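PDB 3S9X: ASCH domain from Vibrio cholerae TMA 21, which is of unknown function but carries an ASCH domain of the PUA clan, whose members often bind RNA, and so may recognise a nucleic acid or nucleoside. Local coordinates for residues A[92-97]-A[153-158]; A[12-17]-A[77-82]; A[58-63]-A[112-117]. One frame throughout, in Å; residues are numbered along the deposited sequence. Where two conformers were deposited one is given.

In the fold
The three contacts meet on one mixed sheet of five strands, ordered 32-35, 79-83, 89-102, 148-158 and 58-62. Contact 1 joins two of its inner strands. Contact 2 sets helix 8-19 against strand 79-83, next to strand 89-102. Contact 3 packs helix 108-114 against the outer strand 58-62. The centres of contacts 1 and 2 lie about 10 Å apart, and the two are joined by probable backbone hydrogen bonds between I93 and Q80 and between I95 and G77. The centre of contact 3 is about 14 Å from that of contact 1, where the F154 ring packs on A58 and S59. Contacts 2 and 3 do not touch; their centres are about 21 Å apart.

Contact 1: A[92-97]-A[153-158]; sequences IIEITS and HFKVVY
I92 faces both V157 and Y158, a classic beta bulge, where strand 92-97 runs antiparallel beside strand 153-158. I92, H153 and I93 bury the most surface. I92 N donates to Y158 O at 2.8 Å. I92 O takes the N-H of V157 in a bond of 168°, and Y158 N adds a weak second bond to that oxygen. The two branches of I92 serve the two bulge residues. I92 CG2 is anti to the backbone N and meets V157 CG2 at 4.0 Å. I92 CD1 comes within 4.1 Å of Y158 CB.

H153 faces T96 and S97 in a second classic bulge. H153 O receives T96 N at 2.8 Å in an almost straight bond, with a weak one from S97 N. H153 N donates back to S97 O. One water bonds both S97 OG and H153 ND1, and it lies at the edge of the imidazole, in the ring plane.

I93 lies on the other face of the sheet, with I95, F154 and V156. I93 CD1 sits 3.7 Å from the centroid of the F154 ring, 12° off the ring normal: a CH-pi contact over the centre of the face. F154 CG, set between its own N and carbonyl carbon (chi1 53°), is 3.7 Å from I93 CD1. Between the bulges E94 and K155 exchange backbone bonds. Their side chains run side by side and share a water; E94 OE1 also bonds Y29 OH.

I51 of helix 41-52 covers I93, F154 and V156. F13 and Y17 of helix 8-19 pack on I92 from the opposite face. Strand 79-83 flanks residues 92-97, and strand 58-62 is the sheet neighbour of strand 148-158.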
ATOM      1  N   ILE A  92      -7.159  -6.577  -6.209  1.00  7.12           N
ATOM      2  CA  ILE A  92      -5.753  -6.891  -6.258  1.00  6.64           C
ATOM      3  C   ILE A  92      -5.050  -5.703  -6.968  1.00  6.37           C
ATOM      4  O   ILE A  92      -5.508  -5.304  -8.051  1.00  7.96           O
ATOM      5  CB  ILE A  92      -5.418  -8.229  -6.980  1.00  8.05           C
ATOM      6  CG1 ILE A  92      -6.239  -9.347  -6.365  1.00  8.14           C
ATOM      7  CG2 ILE A  92      -3.916  -8.536  -6.933  1.00  8.97           C
ATOM      8  CD1 ILE A  92      -6.035 -10.734  -6.956  1.00  9.27           C
ATOM      9  N   ILE A  93      -3.942  -5.252  -6.395  1.00  7.04           N
ATOM     10  CA  ILE A  93      -3.148  -4.207  -6.955  1.00  7.69           C
ATOM     11  C   ILE A  93      -1.784  -4.693  -7.361  1.00  7.54           C
ATOM     12  O   ILE A  93      -1.280  -5.663  -6.766  1.00  8.57           O
ATOM     13  CB  ILE A  93      -3.057  -2.988  -6.064  1.00  7.41           C
ATOM     14  CG1 ILE A  93      -2.374  -3.295  -4.726  1.00  8.36           C
ATOM     15  CG2 ILE A  93      -4.405  -2.290  -5.873  1.00  8.23           C
ATOM     16  CD1 ILE A  93      -2.103  -2.155  -3.781  1.00 10.12           C
ATOM     17  N   GLU A  94      -1.185  -4.036  -8.376  1.00  7.65           N
ATOM     18  CA  GLU A  94       0.165  -4.348  -8.866  1.00  8.15           C
ATOM     19  C   GLU A  94       0.951  -3.038  -8.717  1.00  7.98           C
ATOM     20  O   GLU A  94       0.533  -1.960  -9.182  1.00  9.12           O
ATOM     21  CB  GLU A  94       0.158  -4.739 -10.361  1.00  8.74           C
ATOM     22  CG  GLU A  94       1.538  -5.118 -10.853  1.00  8.98           C
ATOM     23  CD  GLU A  94       1.519  -5.662 -12.236  1.00 12.60           C
ATOM     24  OE1 GLU A  94       0.554  -6.331 -12.653  1.00 13.86           O
ATOM     25  OE2 GLU A  94       2.591  -5.525 -12.892  1.00 17.98           O
ATOM     26  N   ILE A  95       2.080  -3.120  -8.027  1.00  8.07           N
ATOM     27  CA  ILE A  95       2.977  -1.989  -7.879  0.50  8.31           C
ATOM     28  C   ILE A  95       3.573  -1.591  -9.237  1.00  9.42           C
ATOM     29  O   ILE A  95       4.140  -2.442  -9.909  1.00  9.63           O
ATOM     30  CB  ILE A  95       4.070  -2.287  -6.846  0.50  8.60           C
ATOM     31  CG1 ILE A  95       3.424  -2.487  -5.461  0.50  9.95           C
ATOM     32  CG2 ILE A  95       5.162  -1.140  -6.869  0.50  7.26           C
ATOM     33  CD1 ILE A  95       4.363  -2.647  -4.242  0.50 11.57           C
ATOM     34  N   THR A  96       3.524  -0.292  -9.556  1.00  9.65           N
ATOM     35  CA  THR A  96       3.999   0.212 -10.825  1.00 11.01           C
ATOM     36  C   THR A  96       5.247   1.115 -10.702  1.00 10.13           C
ATOM     37  O   THR A  96       6.006   1.189 -11.648  1.00 11.24           O
ATOM     38  CB  THR A  96       2.886   0.973 -11.608  1.00 12.23           C
ATOM     39  OG1 THR A  96       2.483   2.012 -10.760  1.00 13.02           O
ATOM     40  CG2 THR A  96       1.692   0.029 -11.956  1.00 13.44           C
ATOM     41  N   SER A  97       5.526   1.663  -9.523  1.00 10.49           N
ATOM     42  CA  SER A  97       6.719   2.457  -9.291  1.00 11.07           C
ATOM     43  C   SER A  97       7.006   2.598  -7.834  1.00 10.37           C
ATOM     44  O   SER A  97       6.093   2.530  -7.008  1.00 10.48           O
ATOM     45  CB  SER A  97       6.617   3.844  -9.920  1.00 11.97           C
ATOM     46  OG  SER A  97       5.708   4.672  -9.286  1.00 15.40           O
ATOM     47  N   HIS A 153       3.396   3.676  -6.207  1.00  9.67           N
ATOM     48  CA  HIS A 153       2.240   3.826  -7.060  1.00  8.81           C
ATOM     49  C   HIS A 153       1.782   2.437  -7.494  1.00  8.23           C
ATOM     50  O   HIS A 153       2.615   1.510  -7.623  1.00  9.45           O
ATOM     51  CB  HIS A 153       2.535   4.688  -8.255  1.00 11.11           C
ATOM     52  CG  HIS A 153       2.705   6.139  -7.944  1.00 11.47           C
ATOM     53  ND1 HIS A 153       3.818   6.666  -7.362  1.00 14.89           N
ATOM     54  CD2 HIS A 153       1.880   7.168  -8.186  1.00 12.89           C
ATOM     55  CE1 HIS A 153       3.665   7.984  -7.265  1.00 14.96           C
ATOM     56  NE2 HIS A 153       2.481   8.306  -7.702  1.00 16.75           N
ATOM     57  N   PHE A 154       0.502   2.269  -7.768  1.00  8.38           N
ATOM     58  CA  PHE A 154      -0.036   0.970  -8.085  1.00  8.04           C
ATOM     59  C   PHE A 154      -1.339   1.121  -8.932  1.00  7.82           C
ATOM     60  O   PHE A 154      -1.904   2.209  -9.006  1.00  9.67           O
ATOM     61  CB  PHE A 154      -0.239   0.105  -6.827  1.00  8.60           C
ATOM     62  CG  PHE A 154      -1.047   0.788  -5.768  1.00  8.94           C
ATOM     63  CD1 PHE A 154      -2.401   1.002  -5.878  1.00  9.36           C
ATOM     64  CD2 PHE A 154      -0.404   1.277  -4.621  1.00  8.64           C
ATOM     65  CE1 PHE A 154      -3.110   1.619  -4.815  1.00  8.84           C
ATOM     66  CE2 PHE A 154      -1.096   1.906  -3.616  1.00  9.95           C
ATOM     67  CZ  PHE A 154      -2.470   2.045  -3.715  1.00 10.60           C
ATOM     68  N   LYS A 155      -1.753  -0.022  -9.467  1.00  8.27           N
ATOM     69  CA  LYS A 155      -2.940  -0.095 -10.289  1.00  9.01           C
ATOM     70  C   LYS A 155      -3.734  -1.320  -9.919  1.00  8.35           C
ATOM     71  O   LYS A 155      -3.153  -2.347  -9.585  1.00  8.52           O
ATOM     72  CB  LYS A 155      -2.600  -0.105 -11.757  1.00 10.15           C
ATOM     73  CG  LYS A 155      -1.888  -1.330 -12.232  1.00 11.56           C
ATOM     74  CD  LYS A 155      -1.465  -1.356 -13.696  1.00 16.12           C
ATOM     75  CE  LYS A 155      -0.711  -2.600 -14.096  1.00 18.19           C
ATOM     76  NZ  LYS A 155      -0.259  -2.546 -15.530  1.00 26.96           N
ATOM     77  N   VAL A 156      -5.063  -1.256 -10.030  1.00  8.44           N
ATOM     78  CA  VAL A 156      -5.924  -2.398  -9.863  1.00  7.27           C
ATOM     79  C   VAL A 156      -5.758  -3.324 -11.080  1.00  8.06           C
ATOM     80  O   VAL A 156      -5.897  -2.834 -12.190  1.00 10.64           O
ATOM     81  CB  VAL A 156      -7.384  -2.006  -9.623  1.00  8.63           C
ATOM     82  CG1 VAL A 156      -8.261  -3.219  -9.626  1.00  9.48           C
ATOM     83  CG2 VAL A 156      -7.501  -1.272  -8.271  1.00 11.50           C
ATOM     84  N   VAL A 157      -5.569  -4.636 -10.840  1.00  8.19           N
ATOM     85  CA  VAL A 157      -5.564  -5.645 -11.879  1.00  8.43           C
ATOM     86  C   VAL A 157      -6.691  -6.663 -11.764  1.00  8.78           C
ATOM     87  O   VAL A 157      -6.922  -7.445 -12.685  1.00 10.06           O
ATOM     88  CB  VAL A 157      -4.166  -6.346 -11.964  1.00  8.79           C
ATOM     89  CG1 VAL A 157      -3.072  -5.300 -12.302  1.00 10.99           C
ATOM     90  CG2 VAL A 157      -3.828  -7.179 -10.709  1.00 10.61           C
ATOM     91  N   TYR A 158      -7.386  -6.696 -10.632  1.00  8.56           N
ATOM     92  CA  TYR A 158      -8.490  -7.655 -10.466  1.00  8.28           C
ATOM     93  C   TYR A 158      -9.429  -7.199  -9.366  1.00  8.25           C
ATOM     94  O   TYR A 158      -8.999  -6.636  -8.383  1.00  8.16           O
ATOM     95  CB  TYR A 158      -7.930  -9.051 -10.117  1.00  8.54           C
ATOM     96  CG  TYR A 158      -8.955 -10.181 -10.223  1.00  8.72           C
ATOM     97  CD1 TYR A 158      -9.320 -10.656 -11.459  1.00  9.52           C
ATOM     98  CD2 TYR A 158      -9.518 -10.749  -9.147  1.00 10.39           C
ATOM     99  CE1 TYR A 158     -10.230 -11.654 -11.616  1.00 12.25           C
ATOM    100  CE2 TYR A 158     -10.470 -11.721  -9.267  1.00 11.82           C
ATOM    101  CZ  TYR A 158     -10.810 -12.192 -10.518  1.00 12.66           C
ATOM    102  OH  TYR A 158     -11.745 -13.194 -10.634  1.00 17.98           O
TER
HETATM  103  O   HOH W   1      -0.135  -5.703 -15.307  1.00 34.75           O
HETATM  104  O   HOH W   2       6.426   5.809  -6.694  1.00 18.86           O

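Contact 2: A[12-17]-A[77-82]; sequences LFLEQY and GHLQVV
L14 on helix 12-17 and V81 on strand 79-82 bring their CA atoms to 6.8 Å. The two axes approach to 9.4 Å, and their N-to-C directions differ by 127°. This is helix-on-sheet packing, with helix 8-19 lying against one face of the mixed sheet of this ASCH domain protein. F13, L14 and Y17 share one side of the helix, and the backbone bond from Y17 N to F13 O belongs to the turn that spaces them. On the strand, L79 and V81 are two residues apart and both point to the helix. Q80 between them points away.

The contact is wholly apolar, without a hydrogen bond between the segments. L14 sits in the middle and touches both strand residues. Its CG is anti to the backbone N (chi1 -179°). L14 CB lies 3.9 Å from V81 CG2, while the branch tip L14 CD1 lies 4.0 Å from L79 CD1. V81 uses both methyls: V81 CG1 meets CD2 of the F13 ring at 4.1 Å, the side chains crossing at a slant.

Neighbouring strands close the core. F32 of strand 32-35 packs on both L14 and L79, and A34 on V81. The F13 ring meets that of Y158 edge-to-face. The one polar end in this group, Y17 OH, is satisfied by a hydrogen bond to Y29 OH.

Y17 also has CG anti to its backbone N (chi1 169°), and its side chain crosses that of L79 at about a right angle. The L79 methyl meets the rim of the ring rather than its face: L79 CD1 is at the edge, near the ring plane, 3.8 Å from Y17 CE2.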
ATOM      1  N   LEU A  12      -7.314 -17.796  -2.520  1.00  9.20           N
ATOM      2  CA  LEU A  12      -8.279 -18.141  -3.528  1.00  9.87           C
ATOM      3  C   LEU A  12      -8.490 -17.027  -4.514  1.00  9.43           C
ATOM      4  O   LEU A  12      -8.635 -17.238  -5.734  1.00 10.53           O
ATOM      5  CB  LEU A  12      -9.593 -18.673  -2.924  1.00 10.26           C
ATOM      6  CG  LEU A  12      -9.554 -19.992  -2.199  1.00 13.25           C
ATOM      7  CD1 LEU A  12     -10.826 -20.169  -1.393  1.00 15.08           C
ATOM      8  CD2 LEU A  12      -9.386 -21.048  -3.190  1.00 18.43           C
ATOM      9  N   PHE A  13      -8.621 -15.806  -4.014  1.00  8.87           N
ATOM     10  CA  PHE A  13      -8.882 -14.635  -4.855  1.00  8.71           C
ATOM     11  C   PHE A  13      -7.720 -14.406  -5.787  1.00  7.65           C
ATOM     12  O   PHE A  13      -7.895 -14.118  -6.987  1.00  8.74           O
ATOM     13  CB  PHE A  13      -9.135 -13.420  -3.958  1.00  8.73           C
ATOM     14  CG  PHE A  13      -9.795 -12.217  -4.602  1.00  9.07           C
ATOM     15  CD1 PHE A  13     -11.133 -12.289  -4.963  1.00 11.77           C
ATOM     16  CD2 PHE A  13      -9.139 -11.040  -4.708  1.00  9.24           C
ATOM     17  CE1 PHE A  13     -11.778 -11.149  -5.408  1.00 13.15           C
ATOM     18  CE2 PHE A  13      -9.804  -9.900  -5.127  1.00 11.14           C
ATOM     19  CZ  PHE A  13     -11.107  -9.956  -5.502  1.00 13.09           C
ATOM     20  N   LEU A  14      -6.502 -14.468  -5.239  1.00  8.16           N
ATOM     21  CA  LEU A  14      -5.296 -14.312  -6.041  1.00  7.95           C
ATOM     22  C   LEU A  14      -5.196 -15.388  -7.130  1.00  8.57           C
ATOM     23  O   LEU A  14      -4.854 -15.080  -8.263  1.00 10.02           O
ATOM     24  CB  LEU A  14      -4.096 -14.394  -5.145  1.00  8.35           C
ATOM     25  CG  LEU A  14      -2.686 -14.227  -5.757  1.00 10.55           C
ATOM     26  CD1 LEU A  14      -2.510 -12.994  -6.691  1.00 10.65           C
ATOM     27  CD2 LEU A  14      -1.599 -14.243  -4.646  1.00 11.67           C
ATOM     28  N   GLU A  15      -5.565 -16.625  -6.766  1.00  9.94           N
ATOM     29  CA  GLU A  15      -5.557 -17.699  -7.777  1.00 11.50           C
ATOM     30  C   GLU A  15      -6.556 -17.422  -8.865  1.00 10.87           C
ATOM     31  O   GLU A  15      -6.312 -17.755 -10.032  1.00 11.61           O
ATOM     32  CB  GLU A  15      -5.757 -19.074  -7.175  1.00 14.14           C
ATOM     33  CG  GLU A  15      -4.635 -19.535  -6.364  1.00 15.33           C
ATOM     34  CD  GLU A  15      -3.371 -20.048  -7.161  1.00 24.71           C
ATOM     35  OE1 GLU A  15      -2.601 -20.851  -6.515  1.00 34.72           O
ATOM     36  OE2 GLU A  15      -3.112 -19.635  -8.377  1.00 33.59           O
ATOM     37  N   GLN A  16      -7.704 -16.779  -8.541  1.00 10.11           N
ATOM     38  CA  GLN A  16      -8.647 -16.400  -9.578  1.00 11.42           C
ATOM     39  C   GLN A  16      -8.009 -15.428 -10.537  1.00 10.99           C
ATOM     40  O   GLN A  16      -8.174 -15.553 -11.772  1.00 11.77           O
ATOM     41  CB  GLN A  16      -9.958 -15.848  -9.000  1.00 11.65           C
ATOM     42  CG  GLN A  16     -10.801 -16.862  -8.307  1.00 14.58           C
ATOM     43  CD  GLN A  16     -12.086 -16.391  -7.797  1.00 22.71           C
ATOM     44  OE1 GLN A  16     -13.189 -16.978  -8.080  1.00 31.58           O
ATOM     45  NE2 GLN A  16     -12.015 -15.392  -7.009  1.00 19.48           N
ATOM     46  N   TYR A  17      -7.324 -14.414 -10.025  1.00 10.27           N
ATOM     47  CA  TYR A  17      -6.667 -13.467 -10.924  1.00  9.44           C
ATOM     48  C   TYR A  17      -5.642 -14.215 -11.816  1.00  8.38           C
ATOM     49  O   TYR A  17      -5.590 -13.986 -12.984  1.00  9.39           O
ATOM     50  CB  TYR A  17      -5.978 -12.365 -10.132  1.00  8.55           C
ATOM     51  CG  TYR A  17      -5.070 -11.516 -10.991  1.00  8.23           C
ATOM     52  CD1 TYR A  17      -5.540 -10.885 -12.129  1.00  9.52           C
ATOM     53  CD2 TYR A  17      -3.686 -11.446 -10.724  1.00  9.64           C
ATOM     54  CE1 TYR A  17      -4.701 -10.158 -12.958  1.00  8.72           C
ATOM     55  CE2 TYR A  17      -2.859 -10.691 -11.569  1.00  9.94           C
ATOM     56  CZ  TYR A  17      -3.365 -10.029 -12.684  1.00  8.09           C
ATOM     57  OH  TYR A  17      -2.574  -9.325 -13.553  1.00 10.82           O
ATOM     58  N   GLY A  77       5.950  -4.584  -9.733  1.00  9.92           N
ATOM     59  CA  GLY A  77       5.418  -5.868 -10.150  1.00  8.73           C
ATOM     60  C   GLY A  77       4.852  -6.723  -9.009  1.00  9.91           C
ATOM     61  O   GLY A  77       4.191  -7.775  -9.240  1.00 10.23           O
ATOM     62  N   HIS A  78       5.070  -6.322  -7.747  1.00  9.05           N
ATOM     63  CA  HIS A  78       4.415  -6.956  -6.626  1.00  8.25           C
ATOM     64  C   HIS A  78       2.878  -6.932  -6.777  1.00  7.44           C
ATOM     65  O   HIS A  78       2.333  -5.886  -7.113  1.00  8.97           O
ATOM     66  CB  HIS A  78       4.828  -6.206  -5.339  1.00  9.69           C
ATOM     67  CG  HIS A  78       4.217  -6.775  -4.105  1.00  9.26           C
ATOM     68  ND1 HIS A  78       4.778  -7.824  -3.397  1.00 10.05           N
ATOM     69  CD2 HIS A  78       3.145  -6.379  -3.373  1.00  8.48           C
ATOM     70  CE1 HIS A  78       4.041  -8.070  -2.329  1.00  8.94           C
ATOM     71  NE2 HIS A  78       3.051  -7.196  -2.277  1.00  9.71           N
ATOM     72  N   LEU A  79       2.235  -8.020  -6.374  1.00  8.05           N
ATOM     73  CA  LEU A  79       0.799  -8.069  -6.262  1.00  7.93           C
ATOM     74  C   LEU A  79       0.381  -8.146  -4.785  1.00  7.78           C
ATOM     75  O   LEU A  79       0.854  -8.959  -4.030  1.00  9.55           O
ATOM     76  CB  LEU A  79       0.242  -9.338  -6.932  1.00  7.29           C
ATOM     77  CG  LEU A  79       0.391  -9.410  -8.438  1.00  9.55           C
ATOM     78  CD1 LEU A  79      -0.089 -10.782  -8.954  1.00 10.54           C
ATOM     79  CD2 LEU A  79      -0.425  -8.295  -9.098  1.00 10.35           C
ATOM     80  N   GLN A  80      -0.545  -7.261  -4.440  1.00  7.68           N
ATOM     81  CA  GLN A  80      -1.157  -7.263  -3.120  1.00  7.41           C
ATOM     82  C   GLN A  80      -2.672  -7.523  -3.300  1.00  7.12           C
ATOM     83  O   GLN A  80      -3.365  -6.757  -4.003  1.00  7.97           O
ATOM     84  CB  GLN A  80      -0.941  -5.982  -2.333  1.00  8.06           C
ATOM     85  CG  GLN A  80      -1.654  -5.929  -1.034  1.00  7.78           C
ATOM     86  CD  GLN A  80      -1.474  -4.690  -0.220  1.00  8.57           C
ATOM     87  OE1 GLN A  80      -0.517  -3.929  -0.451  1.00 11.65           O
ATOM     88  NE2 GLN A  80      -2.382  -4.471   0.767  1.00 10.10           N
ATOM     89  N   VAL A  81      -3.165  -8.528  -2.579  1.00  6.75           N
ATOM     90  CA  VAL A  81      -4.563  -8.677  -2.372  1.00  8.19           C
ATOM     91  C   VAL A  81      -4.934  -7.647  -1.312  1.00  6.71           C
ATOM     92  O   VAL A  81      -4.504  -7.760  -0.148  1.00  8.28           O
ATOM     93  CB  VAL A  81      -5.011 -10.115  -1.965  1.00  8.74           C
ATOM     94  CG1 VAL A  81      -6.509 -10.124  -1.751  1.00 10.55           C
ATOM     95  CG2 VAL A  81      -4.491 -11.147  -2.989  1.00 10.59           C
ATOM     96  N   VAL A  82      -5.740  -6.684  -1.708  1.00  7.33           N
ATOM     97  CA  VAL A  82      -6.252  -5.600  -0.818  1.00  6.50           C
ATOM     98  C   VAL A  82      -7.499  -6.116  -0.163  1.00  6.95           C
ATOM     99  O   VAL A  82      -8.491  -6.366  -0.836  1.00  8.02           O
ATOM    100  CB  VAL A  82      -6.486  -4.301  -1.594  1.00  7.82           C
ATOM    101  CG1 VAL A  82      -7.039  -3.201  -0.651  1.00 10.27           C
ATOM    102  CG2 VAL A  82      -5.232  -3.886  -2.377  1.00  8.84           C
TER

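Contact 3: A[58-63]-A[112-117]; sequences ASCSLE and ASEGEG
A58 and E114 form the close-packed part of this contact, where the last turn of helix 108-114 meets the start of strand 58-62. A58 CA and E114 CA are 4.7 Å apart. A58 CB touches S113 CB at 4.0 Å. The E114 chain bends at chi2 (-134°), which brings E114 CD to 3.7 Å from S59 CA. E114 OE2 is 3.4 Å from that same S59 CA.

Further along the strand, the contact is looser. One water accepts from C60 N at 3.1 Å and donates to E114 OE2 at 2.7 Å. C60 SG comes to 3.4 Å from E114 OE1.

E114 OE2 and A58 O are two acceptors 3.4 Å apart, with no hydrogen bond between them. K56 NZ serves both, by a salt bridge to OE2 and a weak bond to A58 O. W124 NE1 bonds OE1. Lysine, tryptophan and water together fix how the carboxylate is turned. The K-x-x-S spacing of K56 and S59, with E114 nearby, recalls the Lys-Thr-Glu set of the ASCH amidohydrolase YqfB. S59 OG does not meet the carboxylate, however, so a related site is possible here, though unproven.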
ATOM      1  N   ALA A  58      -1.827   5.293  -4.866  1.00  8.14           N
ATOM      2  CA  ALA A  58      -0.478   5.456  -4.299  1.00  9.08           C
ATOM      3  C   ALA A  58      -0.616   5.335  -2.798  1.00  8.64           C
ATOM      4  O   ALA A  58      -1.702   5.482  -2.203  1.00  9.37           O
ATOM      5  CB  ALA A  58       0.127   6.791  -4.693  1.00 10.71           C
ATOM      6  N   SER A  59       0.506   5.065  -2.170  1.00  8.63           N
ATOM      7  CA  SER A  59       0.659   5.009  -0.727  1.00  8.38           C
ATOM      8  C   SER A  59       2.077   5.309  -0.350  1.00  8.56           C
ATOM      9  O   SER A  59       2.936   5.335  -1.217  1.00  8.94           O
ATOM     10  CB  SER A  59       0.238   3.662  -0.223  1.00 10.91           C
ATOM     11  OG  SER A  59       1.119   2.628  -0.577  1.00 15.68           O
ATOM     12  N   CYS A  60       2.342   5.520   0.945  1.00  9.64           N
ATOM     13  CA  CYS A  60       3.689   5.755   1.373  1.00  9.93           C
ATOM     14  C   CYS A  60       3.915   5.157   2.787  1.00 10.71           C
ATOM     15  O   CYS A  60       2.981   4.727   3.488  1.00 12.04           O
ATOM     16  CB  CYS A  60       3.989   7.255   1.404  1.00 10.59           C
ATOM     17  SG  CYS A  60       3.127   8.227   2.598  1.00 12.03           S
ATOM     18  N   SER A  61       5.195   5.070   3.134  1.00 10.46           N
ATOM     19  CA  SER A  61       5.632   4.559   4.410  1.00 10.91           C
ATOM     20  C   SER A  61       6.986   5.172   4.781  1.00  9.94           C
ATOM     21  O   SER A  61       7.694   5.681   3.934  1.00 10.54           O
ATOM     22  CB  SER A  61       5.760   3.056   4.315  1.00 11.28           C
ATOM     23  OG  SER A  61       6.684   2.589   3.360  1.00 12.91           O
ATOM     24  N   LEU A  62       7.351   5.098   6.062  1.00 11.00           N
ATOM     25  CA  LEU A  62       8.642   5.582   6.502  1.00 10.48           C
ATOM     26  C   LEU A  62       9.762   4.738   5.977  1.00 12.27           C
ATOM     27  O   LEU A  62       9.789   3.533   6.108  1.00 12.23           O
ATOM     28  CB  LEU A  62       8.741   5.639   8.010  1.00 12.78           C
ATOM     29  CG  LEU A  62       7.754   6.540   8.770  1.00 13.06           C
ATOM     30  CD1 LEU A  62       7.871   6.256  10.277  1.00 15.82           C
ATOM     31  CD2 LEU A  62       8.050   8.009   8.469  1.00 15.82           C
ATOM     32  N   GLU A  63      10.737   5.390   5.368  1.00 11.88           N
ATOM     33  CA  GLU A  63      11.913   4.651   4.864  1.00 12.60           C
ATOM     34  C   GLU A  63      12.716   3.941   5.976  1.00 14.35           C
ATOM     35  O   GLU A  63      13.322   2.903   5.732  1.00 14.38           O
ATOM     36  CB  GLU A  63      12.808   5.606   4.117  1.00 13.19           C
ATOM     37  CG  GLU A  63      13.827   4.870   3.275  1.00 15.96           C
ATOM     38  CD  GLU A  63      15.112   4.604   3.939  1.00 25.83           C
ATOM     39  OE1 GLU A  63      15.442   5.241   4.958  1.00 25.75           O
ATOM     40  OE2 GLU A  63      15.798   3.700   3.418  1.00 28.93           O
ATOM     41  N   ALA A 112      -2.953  13.943  -3.964  1.00 10.45           N
ATOM     42  CA  ALA A 112      -4.168  13.639  -4.758  1.00 11.89           C
ATOM     43  C   ALA A 112      -4.205  12.184  -5.237  1.00 10.86           C
ATOM     44  O   ALA A 112      -5.221  11.550  -5.240  1.00 10.94           O
ATOM     45  CB  ALA A 112      -4.320  14.663  -5.947  1.00 13.76           C
ATOM     46  N   SER A 113      -3.035  11.621  -5.624  1.00  9.55           N
ATOM     47  CA  SER A 113      -2.905  10.217  -6.022  1.00 10.44           C
ATOM     48  C   SER A 113      -3.232   9.296  -4.886  1.00  9.42           C
ATOM     49  O   SER A 113      -3.787   8.195  -5.083  1.00  9.71           O
ATOM     50  CB  SER A 113      -1.491   9.906  -6.521  1.00 11.25           C
ATOM     51  OG  SER A 113      -1.323  10.607  -7.722  1.00 14.54           O
ATOM     52  N   GLU A 114      -2.852   9.667  -3.655  1.00  9.06           N
ATOM     53  CA  GLU A 114      -3.231   8.865  -2.494  1.00  8.93           C
ATOM     54  C   GLU A 114      -4.749   8.877  -2.294  1.00  9.08           C
ATOM     55  O   GLU A 114      -5.296   7.933  -1.728  1.00 10.59           O
ATOM     56  CB  GLU A 114      -2.529   9.287  -1.234  1.00  9.57           C
ATOM     57  CG  GLU A 114      -1.034   8.923  -1.146  1.00 10.63           C
ATOM     58  CD  GLU A 114      -0.644   8.319   0.192  1.00 10.89           C
ATOM     59  OE1 GLU A 114       0.330   8.779   0.794  1.00 12.95           O
ATOM     60  OE2 GLU A 114      -1.387   7.384   0.646  1.00 11.61           O
ATOM     61  N   GLY A 115      -5.426   9.932  -2.727  1.00  9.36           N
ATOM     62  CA  GLY A 115      -6.871   9.956  -2.947  1.00  9.75           C
ATOM     63  C   GLY A 115      -7.793   9.963  -1.772  1.00  9.78           C
ATOM     64  O   GLY A 115      -8.994   9.723  -1.918  1.00 11.00           O
ATOM     65  N   GLU A 116      -7.264  10.231  -0.568  1.00  8.61           N
ATOM     66  CA  GLU A 116      -8.070  10.222   0.679  1.00  9.77           C
ATOM     67  C   GLU A 116      -8.626  11.604   1.049  1.00  9.18           C
ATOM     68  O   GLU A 116      -8.118  12.670   0.617  1.00 10.30           O
ATOM     69  CB  GLU A 116      -7.250   9.618   1.819  1.00  9.79           C
ATOM     70  CG  GLU A 116      -6.895   8.139   1.617  1.00  9.29           C
ATOM     71  CD  GLU A 116      -5.991   7.646   2.718  1.00 11.18           C
ATOM     72  OE1 GLU A 116      -6.508   7.501   3.837  1.00 15.71           O
ATOM     73  OE2 GLU A 116      -4.810   7.335   2.425  1.00 13.58           O
ATOM     74  N   GLY A 117      -9.703  11.582   1.829  1.00 10.44           N
ATOM     75  CA  GLY A 117     -10.368  12.836   2.224  1.00 11.87           C
ATOM     76  C   GLY A 117     -10.707  13.677   1.020  1.00 10.96           C
ATOM     77  O   GLY A 117     -11.244  13.211   0.036  1.00 11.91           O
TER
HETATM   78  O   HOH W   3      -0.090   6.283   2.707  1.00 16.09           O